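Local coordinates for protein porin (Rhodobacter blasticus, PDB 3PRN) that forms, as a homotrimer, channels in the outer membrane that let small hydrophilic solutes up to about 0.6 kDa diffuse passively, at residues Ile26-Leu31 and Met100-Ser105; Ser113-Asn118 and Ser147-Asp152; Tyr181-Gly186 and Asp190-Phe195. The protein carries 1 engineered substitution. All blocks are in the same frame, centred on the assembly; numbering follows the deposited sequence.

Contact 1. Residues Ile26-Leu31 and Met100-Ser105. Engineered in segment 100-105: W104 (natural residue Ala). With MG (magnesium ion), chain B.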
loop_
_atom_site.group_PDB
_atom_site.type_symbol
_atom_site.label_atom_id
_atom_site.label_comp_id
_atom_site.label_asym_id
_atom_site.label_seq_id
_atom_site.Cartn_x
_atom_site.Cartn_y
_atom_site.Cartn_z
ATOM N N ILE A 26 20.940 8.371 -16.567
ATOM C CA ILE A 26 19.615 7.741 -16.544
ATOM C C ILE A 26 18.536 8.757 -16.063
ATOM O O ILE A 26 18.889 9.819 -15.574
ATOM C CB ILE A 26 19.538 6.529 -15.596
ATOM C CG1 ILE A 26 19.801 6.977 -14.163
ATOM C CG2 ILE A 26 20.452 5.417 -16.075
ATOM C CD1 ILE A 26 19.579 5.897 -13.135
ATOM N N ILE A 27 17.268 8.402 -16.218
ATOM C CA ILE A 27 16.185 9.224 -15.633
ATOM C C ILE A 27 15.899 8.691 -14.250
ATOM O O ILE A 27 15.440 7.526 -14.103
ATOM C CB ILE A 27 14.905 9.223 -16.460
ATOM C CG1 ILE A 27 15.242 10.068 -17.730
ATOM C CG2 ILE A 27 13.702 9.841 -15.760
ATOM C CD1 ILE A 27 14.264 9.769 -18.845
ATOM N N SER A 28 16.264 9.438 -13.226
ATOM C CA SER A 28 16.097 8.976 -11.858
ATOM C C SER A 28 14.873 9.690 -11.271
ATOM O O SER A 28 14.799 10.920 -11.337
ATOM C CB SER A 28 17.340 9.299 -11.022
ATOM O OG SER A 28 17.124 9.020 -9.656
ATOM N N SER A 29 14.041 8.923 -10.571
ATOM C CA SER A 29 12.815 9.525 -10.038
ATOM C C SER A 29 12.365 8.825 -8.776
ATOM O O SER A 29 12.810 7.710 -8.478
ATOM C CB SER A 29 11.733 9.460 -11.135
ATOM O OG SER A 29 11.496 8.133 -11.489
ATOM N N ARG A 30 11.509 9.524 -8.023
ATOM C CA ARG A 30 11.069 8.961 -6.728
ATOM C C ARG A 30 9.637 9.450 -6.458
ATOM O O ARG A 30 9.332 10.614 -6.701
ATOM C CB ARG A 30 11.988 9.467 -5.613
ATOM C CG ARG A 30 11.419 9.207 -4.197
ATOM C CD ARG A 30 12.339 9.685 -3.105
ATOM N NE ARG A 30 13.580 8.939 -3.054
ATOM C CZ ARG A 30 14.552 9.176 -2.144
ATOM N NH1 ARG A 30 14.436 10.107 -1.220
ATOM N NH2 ARG A 30 15.635 8.419 -2.233
ATOM N N LEU A 31 8.798 8.573 -5.939
ATOM C CA LEU A 31 7.485 8.997 -5.466
ATOM C C LEU A 31 7.431 8.681 -3.958
ATOM O O LEU A 31 7.717 7.502 -3.601
ATOM C CB LEU A 31 6.363 8.311 -6.213
ATOM C CG LEU A 31 4.968 8.465 -5.565
ATOM C CD1 LEU A 31 4.587 9.934 -5.580
ATOM C CD2 LEU A 31 3.949 7.662 -6.351
ATOM N N MET A 100 22.947 19.237 -2.206
ATOM C CA MET A 100 22.536 19.990 -3.354
ATOM C C MET A 100 22.033 19.087 -4.499
ATOM O O MET A 100 22.160 17.860 -4.386
ATOM C CB MET A 100 23.749 20.797 -3.888
ATOM C CG MET A 100 25.011 19.908 -3.955
ATOM S SD MET A 100 26.331 20.737 -4.917
ATOM C CE MET A 100 26.789 22.018 -3.785
ATOM N N GLY A 101 21.476 19.712 -5.517
ATOM C CA GLY A 101 20.943 18.968 -6.658
ATOM C C GLY A 101 19.511 18.470 -6.307
ATOM O O GLY A 101 19.081 18.529 -5.133
ATOM N N TYR A 102 18.813 17.946 -7.314
ATOM C CA TYR A 102 17.426 17.523 -7.050
ATOM C C TYR A 102 17.347 16.262 -6.217
ATOM O O TYR A 102 16.252 15.946 -5.707
ATOM C CB TYR A 102 16.663 17.387 -8.367
ATOM C CG TYR A 102 16.686 16.091 -9.111
ATOM C CD1 TYR A 102 17.768 15.728 -9.876
ATOM C CD2 TYR A 102 15.599 15.183 -9.025
ATOM C CE1 TYR A 102 17.778 14.556 -10.613
ATOM C CE2 TYR A 102 15.619 13.976 -9.717
ATOM C CZ TYR A 102 16.693 13.699 -10.539
ATOM O OH TYR A 102 16.769 12.564 -11.238
ATOM N N GLU A 103 18.468 15.590 -5.938
ATOM C CA GLU A 103 18.383 14.421 -5.059
ATOM C C GLU A 103 19.011 14.706 -3.707
ATOM O O GLU A 103 19.200 13.720 -2.975
ATOM C CB GLU A 103 19.047 13.203 -5.713
ATOM C CG GLU A 103 18.361 12.883 -7.039
ATOM C CD GLU A 103 19.200 11.880 -7.831
ATOM O OE1 GLU A 103 20.363 12.218 -8.196
ATOM O OE2 GLU A 103 18.674 10.795 -8.049
ATOM N N TRP A 104 19.303 15.942 -3.327
ATOM C CA TRP A 104 19.882 16.313 -2.054
ATOM C C TRP A 104 21.053 15.398 -1.694
ATOM O O TRP A 104 21.026 14.685 -0.693
ATOM C CB TRP A 104 18.886 16.289 -0.801
ATOM C CG TRP A 104 17.880 17.256 -1.394
ATOM C CD1 TRP A 104 16.663 16.985 -1.870
ATOM C CD2 TRP A 104 18.171 18.630 -1.619
ATOM N NE1 TRP A 104 16.181 18.201 -2.463
ATOM C CE2 TRP A 104 17.092 19.149 -2.317
ATOM C CE3 TRP A 104 19.250 19.474 -1.301
ATOM C CZ2 TRP A 104 17.047 20.482 -2.767
ATOM C CZ3 TRP A 104 19.181 20.816 -1.734
ATOM C CH2 TRP A 104 18.132 21.294 -2.437
ATOM N N SER A 105 22.090 15.430 -2.511
ATOM C CA SER A 105 23.280 14.600 -2.253
ATOM C C SER A 105 24.532 15.492 -2.085
ATOM O O SER A 105 24.612 16.650 -2.529
ATOM C CB SER A 105 23.516 13.632 -3.409
ATOM O OG SER A 105 23.828 14.360 -4.584
HETATM MG MG MG B . 17.005 7.173 -8.769
HETATM O O HOH W 1 15.389 7.779 -6.962
HETATM O O HOH W 2 17.027 5.077 -7.420
HETATM O O HOH W 3 18.632 6.017 -9.911
#

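Contact 2. Residues Ser113-Asn118 and Ser147-Asp152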
loop_
_atom_site.group_PDB
_atom_site.type_symbol
_atom_site.label_atom_id
_atom_site.label_comp_id
_atom_site.label_asym_id
_atom_site.label_seq_id
_atom_site.Cartn_x
_atom_site.Cartn_y
_atom_site.Cartn_z
ATOM N N SER A 113 28.518 4.857 9.072
ATOM C CA SER A 113 27.347 3.996 9.068
ATOM C C SER A 113 26.605 4.211 10.379
ATOM O O SER A 113 27.196 4.156 11.464
ATOM C CB SER A 113 27.756 2.509 9.158
ATOM O OG SER A 113 28.231 2.064 7.897
ATOM N N PHE A 114 25.330 4.446 10.298
ATOM C CA PHE A 114 24.525 4.633 11.505
ATOM C C PHE A 114 23.059 4.346 11.156
ATOM O O PHE A 114 22.712 4.401 9.968
ATOM C CB PHE A 114 24.716 6.049 12.040
ATOM C CG PHE A 114 24.492 7.112 10.978
ATOM C CD1 PHE A 114 23.214 7.634 10.791
ATOM C CD2 PHE A 114 25.563 7.562 10.198
ATOM C CE1 PHE A 114 22.996 8.607 9.816
ATOM C CE2 PHE A 114 25.344 8.535 9.218
ATOM C CZ PHE A 114 24.060 9.058 9.026
ATOM N N PHE A 115 22.255 4.006 12.160
ATOM C CA PHE A 115 20.830 3.764 11.895
ATOM C C PHE A 115 20.103 5.087 11.630
ATOM O O PHE A 115 20.441 6.155 12.146
ATOM C CB PHE A 115 20.182 3.075 13.100
ATOM C CG PHE A 115 20.624 1.652 13.274
ATOM C CD1 PHE A 115 20.744 0.833 12.148
ATOM C CD2 PHE A 115 20.896 1.159 14.533
ATOM C CE1 PHE A 115 21.150 -0.478 12.290
ATOM C CE2 PHE A 115 21.298 -0.159 14.663
ATOM C CZ PHE A 115 21.409 -0.966 13.569
ATOM N N ALA A 116 19.037 4.958 10.828
ATOM C CA ALA A 116 18.204 6.164 10.562
ATOM C C ALA A 116 16.806 5.640 10.233
ATOM O O ALA A 116 16.668 4.438 9.922
ATOM C CB ALA A 116 18.795 6.942 9.387
ATOM N N TYR A 117 15.813 6.517 10.161
ATOM C CA TYR A 117 14.481 6.046 9.759
ATOM C C TYR A 117 14.528 5.199 8.477
ATOM O O TYR A 117 15.106 5.632 7.483
ATOM C CB TYR A 117 13.623 7.294 9.471
ATOM C CG TYR A 117 12.179 7.005 9.121
ATOM C CD1 TYR A 117 11.281 6.557 10.061
ATOM C CD2 TYR A 117 11.748 7.179 7.809
ATOM C CE1 TYR A 117 9.937 6.301 9.720
ATOM C CE2 TYR A 117 10.405 6.942 7.456
ATOM C CZ TYR A 117 9.519 6.516 8.409
ATOM O OH TYR A 117 8.201 6.262 8.057
ATOM N N ASN A 118 13.862 4.048 8.468
ATOM C CA ASN A 118 13.939 3.179 7.263
ATOM C C ASN A 118 12.754 3.490 6.363
ATOM O O ASN A 118 11.589 3.221 6.770
ATOM C CB ASN A 118 13.905 1.698 7.687
ATOM C CG ASN A 118 15.119 1.395 8.584
ATOM O OD1 ASN A 118 16.242 1.666 8.180
ATOM N ND2 ASN A 118 14.876 0.824 9.747
ATOM N N SER A 147 18.302 8.743 21.125
ATOM C CA SER A 147 17.648 7.598 20.446
ATOM C C SER A 147 18.345 6.333 20.899
ATOM O O SER A 147 19.556 6.360 21.207
ATOM C CB SER A 147 17.649 7.760 18.940
ATOM O OG SER A 147 18.973 7.989 18.448
ATOM N N TYR A 148 17.573 5.269 20.982
ATOM C CA TYR A 148 18.102 3.948 21.356
ATOM C C TYR A 148 17.527 2.928 20.381
ATOM O O TYR A 148 16.275 2.875 20.213
ATOM C CB TYR A 148 17.670 3.664 22.807
ATOM C CG TYR A 148 17.819 2.208 23.181
ATOM C CD1 TYR A 148 19.052 1.676 23.553
ATOM C CD2 TYR A 148 16.706 1.385 23.123
ATOM C CE1 TYR A 148 19.155 0.316 23.881
ATOM C CE2 TYR A 148 16.783 0.036 23.452
ATOM C CZ TYR A 148 18.028 -0.477 23.809
ATOM O OH TYR A 148 18.084 -1.832 24.120
ATOM N N VAL A 149 18.368 2.212 19.659
ATOM C CA VAL A 149 17.839 1.271 18.669
ATOM C C VAL A 149 18.343 -0.126 18.971
ATOM O O VAL A 149 19.550 -0.362 19.127
ATOM C CB VAL A 149 18.280 1.676 17.245
ATOM C CG1 VAL A 149 17.765 0.654 16.228
ATOM C CG2 VAL A 149 17.820 3.062 16.847
ATOM N N ASP A 150 17.429 -1.066 19.106
ATOM C CA ASP A 150 17.830 -2.483 19.291
ATOM C C ASP A 150 17.501 -3.144 17.967
ATOM O O ASP A 150 16.319 -3.223 17.587
ATOM C CB ASP A 150 16.994 -3.007 20.438
ATOM C CG ASP A 150 17.297 -4.466 20.776
ATOM O OD1 ASP A 150 17.891 -5.153 19.957
ATOM O OD2 ASP A 150 16.843 -4.903 21.857
ATOM N N PRO A 151 18.463 -3.639 17.226
ATOM C CA PRO A 151 18.204 -4.251 15.925
ATOM C C PRO A 151 17.497 -5.558 15.963
ATOM O O PRO A 151 16.969 -6.066 14.933
ATOM C CB PRO A 151 19.576 -4.341 15.303
ATOM C CG PRO A 151 20.573 -4.234 16.411
ATOM C CD PRO A 151 19.900 -3.572 17.579
ATOM N N ASP A 152 17.417 -6.221 17.122
ATOM C CA ASP A 152 16.648 -7.452 17.196
ATOM C C ASP A 152 16.148 -7.560 18.634
ATOM O O ASP A 152 16.784 -8.221 19.495
ATOM C CB ASP A 152 17.427 -8.718 16.808
ATOM C CG ASP A 152 16.507 -9.931 16.733
ATOM O OD1 ASP A 152 15.436 -10.041 17.380
ATOM O OD2 ASP A 152 16.877 -10.872 16.002
#

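Contact 3. Residues Tyr181-Gly186 and Asp190-Phe195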
loop_
_atom_site.group_PDB
_atom_site.type_symbol
_atom_site.label_atom_id
_atom_site.label_comp_id
_atom_site.label_asym_id
_atom_site.label_seq_id
_atom_site.Cartn_x
_atom_site.Cartn_y
_atom_site.Cartn_z
ATOM N N TYR A 181 26.638 12.591 19.073
ATOM C CA TYR A 181 27.533 11.494 19.395
ATOM C C TYR A 181 26.704 10.215 19.440
ATOM O O TYR A 181 25.623 10.259 20.061
ATOM C CB TYR A 181 28.162 11.768 20.799
ATOM C CG TYR A 181 29.100 10.655 21.207
ATOM C CD1 TYR A 181 30.367 10.586 20.634
ATOM C CD2 TYR A 181 28.752 9.704 22.133
ATOM C CE1 TYR A 181 31.272 9.586 20.987
ATOM C CE2 TYR A 181 29.653 8.723 22.522
ATOM C CZ TYR A 181 30.885 8.646 21.919
ATOM O OH TYR A 181 31.788 7.650 22.276
ATOM N N THR A 182 27.141 9.149 18.882
ATOM C CA THR A 182 26.456 7.883 18.835
ATOM C C THR A 182 27.410 6.736 19.088
ATOM O O THR A 182 28.425 6.662 18.382
ATOM C CB THR A 182 25.826 7.662 17.408
ATOM O OG1 THR A 182 24.865 8.713 17.243
ATOM C CG2 THR A 182 25.138 6.315 17.316
ATOM N N THR A 183 27.116 5.858 20.048
ATOM C CA THR A 183 28.000 4.736 20.300
ATOM C C THR A 183 27.418 3.493 19.629
ATOM O O THR A 183 26.179 3.301 19.509
ATOM C CB THR A 183 28.245 4.501 21.810
ATOM O OG1 THR A 183 26.971 4.236 22.404
ATOM C CG2 THR A 183 28.694 5.759 22.538
ATOM N N ASP A 184 28.292 2.663 19.106
ATOM C CA ASP A 184 27.978 1.431 18.418
ATOM C C ASP A 184 26.958 1.710 17.280
ATOM O O ASP A 184 25.974 1.008 17.084
ATOM C CB ASP A 184 27.423 0.368 19.316
ATOM C CG ASP A 184 28.378 -0.125 20.400
ATOM O OD1 ASP A 184 29.603 -0.038 20.267
ATOM O OD2 ASP A 184 27.840 -0.625 21.409
ATOM N N ALA A 185 27.293 2.750 16.545
ATOM C CA ALA A 185 26.475 3.220 15.432
ATOM C C ALA A 185 26.267 2.106 14.417
ATOM O O ALA A 185 27.225 1.424 14.032
ATOM C CB ALA A 185 27.134 4.441 14.790
ATOM N N GLY A 186 24.986 1.905 14.020
ATOM C CA GLY A 186 24.678 0.896 13.020
ATOM C C GLY A 186 24.710 -0.506 13.604
ATOM O O GLY A 186 24.619 -1.467 12.855
ATOM N N ASP A 190 32.033 -0.794 18.713
ATOM C CA ASP A 190 33.066 0.185 18.739
ATOM C C ASP A 190 33.025 1.197 17.609
ATOM O O ASP A 190 33.978 1.988 17.472
ATOM C CB ASP A 190 34.469 -0.461 18.791
ATOM C CG ASP A 190 34.643 -1.249 20.097
ATOM O OD1 ASP A 190 34.178 -0.823 21.180
ATOM O OD2 ASP A 190 35.252 -2.352 20.029
ATOM N N ASN A 191 31.933 1.220 16.836
ATOM C CA ASN A 191 31.834 2.230 15.757
ATOM C C ASN A 191 31.290 3.485 16.409
ATOM O O ASN A 191 30.060 3.686 16.388
ATOM C CB ASN A 191 30.895 1.657 14.692
ATOM C CG ASN A 191 30.753 2.569 13.502
ATOM O OD1 ASN A 191 31.680 3.303 13.146
ATOM N ND2 ASN A 191 29.558 2.547 12.869
ATOM N N ASP A 192 32.096 4.278 17.094
ATOM C CA ASP A 192 31.602 5.435 17.804
ATOM C C ASP A 192 31.819 6.682 16.953
ATOM O O ASP A 192 32.937 6.952 16.476
ATOM C CB ASP A 192 32.195 5.586 19.202
ATOM C CG ASP A 192 32.096 4.317 20.019
ATOM O OD1 ASP A 192 31.108 3.562 19.953
ATOM O OD2 ASP A 192 33.094 3.993 20.746
ATOM N N ILE A 193 30.733 7.410 16.663
ATOM C CA ILE A 193 30.856 8.506 15.710
ATOM C C ILE A 193 30.468 9.820 16.337
ATOM O O ILE A 193 29.777 9.846 17.358
ATOM C CB ILE A 193 30.040 8.186 14.429
ATOM C CG1 ILE A 193 28.526 8.056 14.752
ATOM C CG2 ILE A 193 30.605 6.926 13.796
ATOM C CD1 ILE A 193 27.702 7.829 13.473
ATOM N N ALA A 194 30.919 10.936 15.774
ATOM C CA ALA A 194 30.598 12.214 16.414
ATOM C C ALA A 194 30.572 13.313 15.357
ATOM O O ALA A 194 31.226 13.189 14.342
ATOM C CB ALA A 194 31.593 12.617 17.494
ATOM N N PHE A 195 29.859 14.354 15.647
ATOM C CA PHE A 195 29.696 15.477 14.772
ATOM C C PHE A 195 29.689 16.770 15.574
ATOM O O PHE A 195 29.080 16.876 16.646
ATOM C CB PHE A 195 28.329 15.352 14.050
ATOM C CG PHE A 195 27.745 16.636 13.546
ATOM C CD1 PHE A 195 28.409 17.379 12.566
ATOM C CD2 PHE A 195 26.468 17.047 13.936
ATOM C CE1 PHE A 195 27.843 18.520 12.023
ATOM C CE2 PHE A 195 25.912 18.213 13.430
ATOM C CZ PHE A 195 26.562 18.931 12.443
#

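Contact 1. Residues Ile26-Leu31 and Met100-Ser105
The long loop that folds inward and narrows the pore meets the barrel wall here: Y102 and E103 of its type I turn (G101 to W104) both grip S28 on strand 25-39. Y102 OH donates to the backbone O of S28 at 2.6 Å, 26° out of the carbonyl plane, and S28 O lies at the ring's edge. E103 reaches the side chain instead: S28 OG donates to E103 OE2 at 2.9 Å and meets it almost along the C-O axis. With chi1 at 172°, S28 OG lies opposite its own N and also binds the magnesium ion at 2.1 Å, so the metal probably strengthens it as a donor. Three waters and D57 complete the metal's ligands, and Q13 supplies a second donor to E103 OE2. E103 CG lies over the Y102 ring, 3.8 Å above its plane, so both side chains run side by side to S28. A phenylalanine in place of Y102 would keep the ring but remove OH, which would probably cost S28 O this donor and leave E103-S28 as the one remaining hydrogen bond between 26-31 and 100-105. The arrangement is typical of a general porin's eyelet, where an inward-folded loop is fastened to the wall.

Contact 2. Residues Ser113-Asn118 and Ser147-Asp152
F115 carries this contact, meeting V149 with the ring atoms CD2 and CE2 and P151 with CZ. F115 CD2 comes within 3.6 Å of V149 CG1 and 3.8 Å of V149 CB, and the neighbouring ring atom F115 CE2 is 3.9 Å from V149 CG1. The methyl approaches the ring obliquely, neither over a face nor at an edge. V149 CG1 is the branch used because it stands opposite the backbone N (chi1 178°), while CG2 folds back beside that N. Further along the ring, F115 CZ approaches P151 CB at 4.2 Å, a looser touch that is also oblique. The chemistry between the segments is purely apolar: a valine methyl and a proline ring atom against an aromatic ring. F115 belongs to the long loop between strands 78-83 and 131-138, which folds into the lumen of the 16-stranded porin barrel; V149 is near the end of strand 142-150, in the barrel wall, with its CB directed inward at the loop. P151 is placed by the turn in which that strand ends. There the backbone N of D152 donates to D150 OD1 (3.1 Å, N-H...O angle 152°), an Asx turn that spans the proline, and the N reaches the oxygen from above the carboxylate plane. The loop backbone is fixed at F115 on two counts, its N donating to a carboxylate oxygen of E163 and its O bonded to the hydroxyl of T87. The ring of Y130 also meets that of F115 edge-to-face, and E163 also pairs through its backbone with V149, so one residue of the wall contacts both partners of the apolar pair.

Contact 3. Residues Tyr181-Gly186 and Asp190-Phe195
Y181-G186 and D190-F195 are the facing ends of a beta hairpin of the porin barrel, strands 175-183 and 193-200; the pieces 181-183 and 193-195 run antiparallel with axes 4.9 Å apart. T182 and I193 form a hydrogen-bonded pair, N to O in both directions, T182 N to I193 O at 3.1 Å and I193 N to T182 O at 3.0 Å. Y181 faces A194 in the adjoining non-hydrogen-bonded pair, with A194 CB at the edge of the tyrosine ring. Beyond the strands, side chains join in the bonding. D192 shows how. Its CB lies 3.7 Å from the hydroxyl oxygen of Y181; CG, brought round beside the backbone N (chi1 -51°), passes T183 CA and stays near the same tyrosine oxygen; OD1 receives the backbone N of D184 at 3.1 Å, nearly in line with the C-O bond. OD2 keeps to the Y181 side. The side chains of Y181 and D192 cross obliquely, ring and carboxylate planes 46° apart. D184 OD1 in turn accepts from the backbone N of D190, so D184 and D192 each hold the opposite arm; their OD1 atoms are 3.9 Å apart, a like-charge approach that the N-H donors probably ease. On the face of T182 and I193, I193 CD1 reaches A185 CB in the turn, and I193 also touches F89 of helix 88-91 and F114 of the inward-folded loop. Towards the bend, A185 and N191 are bonded twice: A185 N donates to N191 O, and N191 ND2 donates to A185 O at 2.8 Å, the nitrogen lying 44° above that carbonyl plane.

Contact 1 is buried, whereas contacts 2 and 3 are partly buried, and only contact 3 has exposed residues among those that touch. Contacts 1 and 2 hold the same long loop to different parts of the wall, on opposite sides of the chain's centre; contact 3 joins two neighbouring wall strands. The chemistry follows: two side-chain hydrogen bonds beside a metal in contact 1, apolar packing in contact 2, a backbone ladder extended by carboxylates and an amide in contact 3. Contacts 2 and 3 touch, with F115 CZ 3.3 Å from G186 O and a weak hydrogen bond from N191 ND2 to S113 O. E163 ties them further, accepting from the backbone N of both F115 and G186.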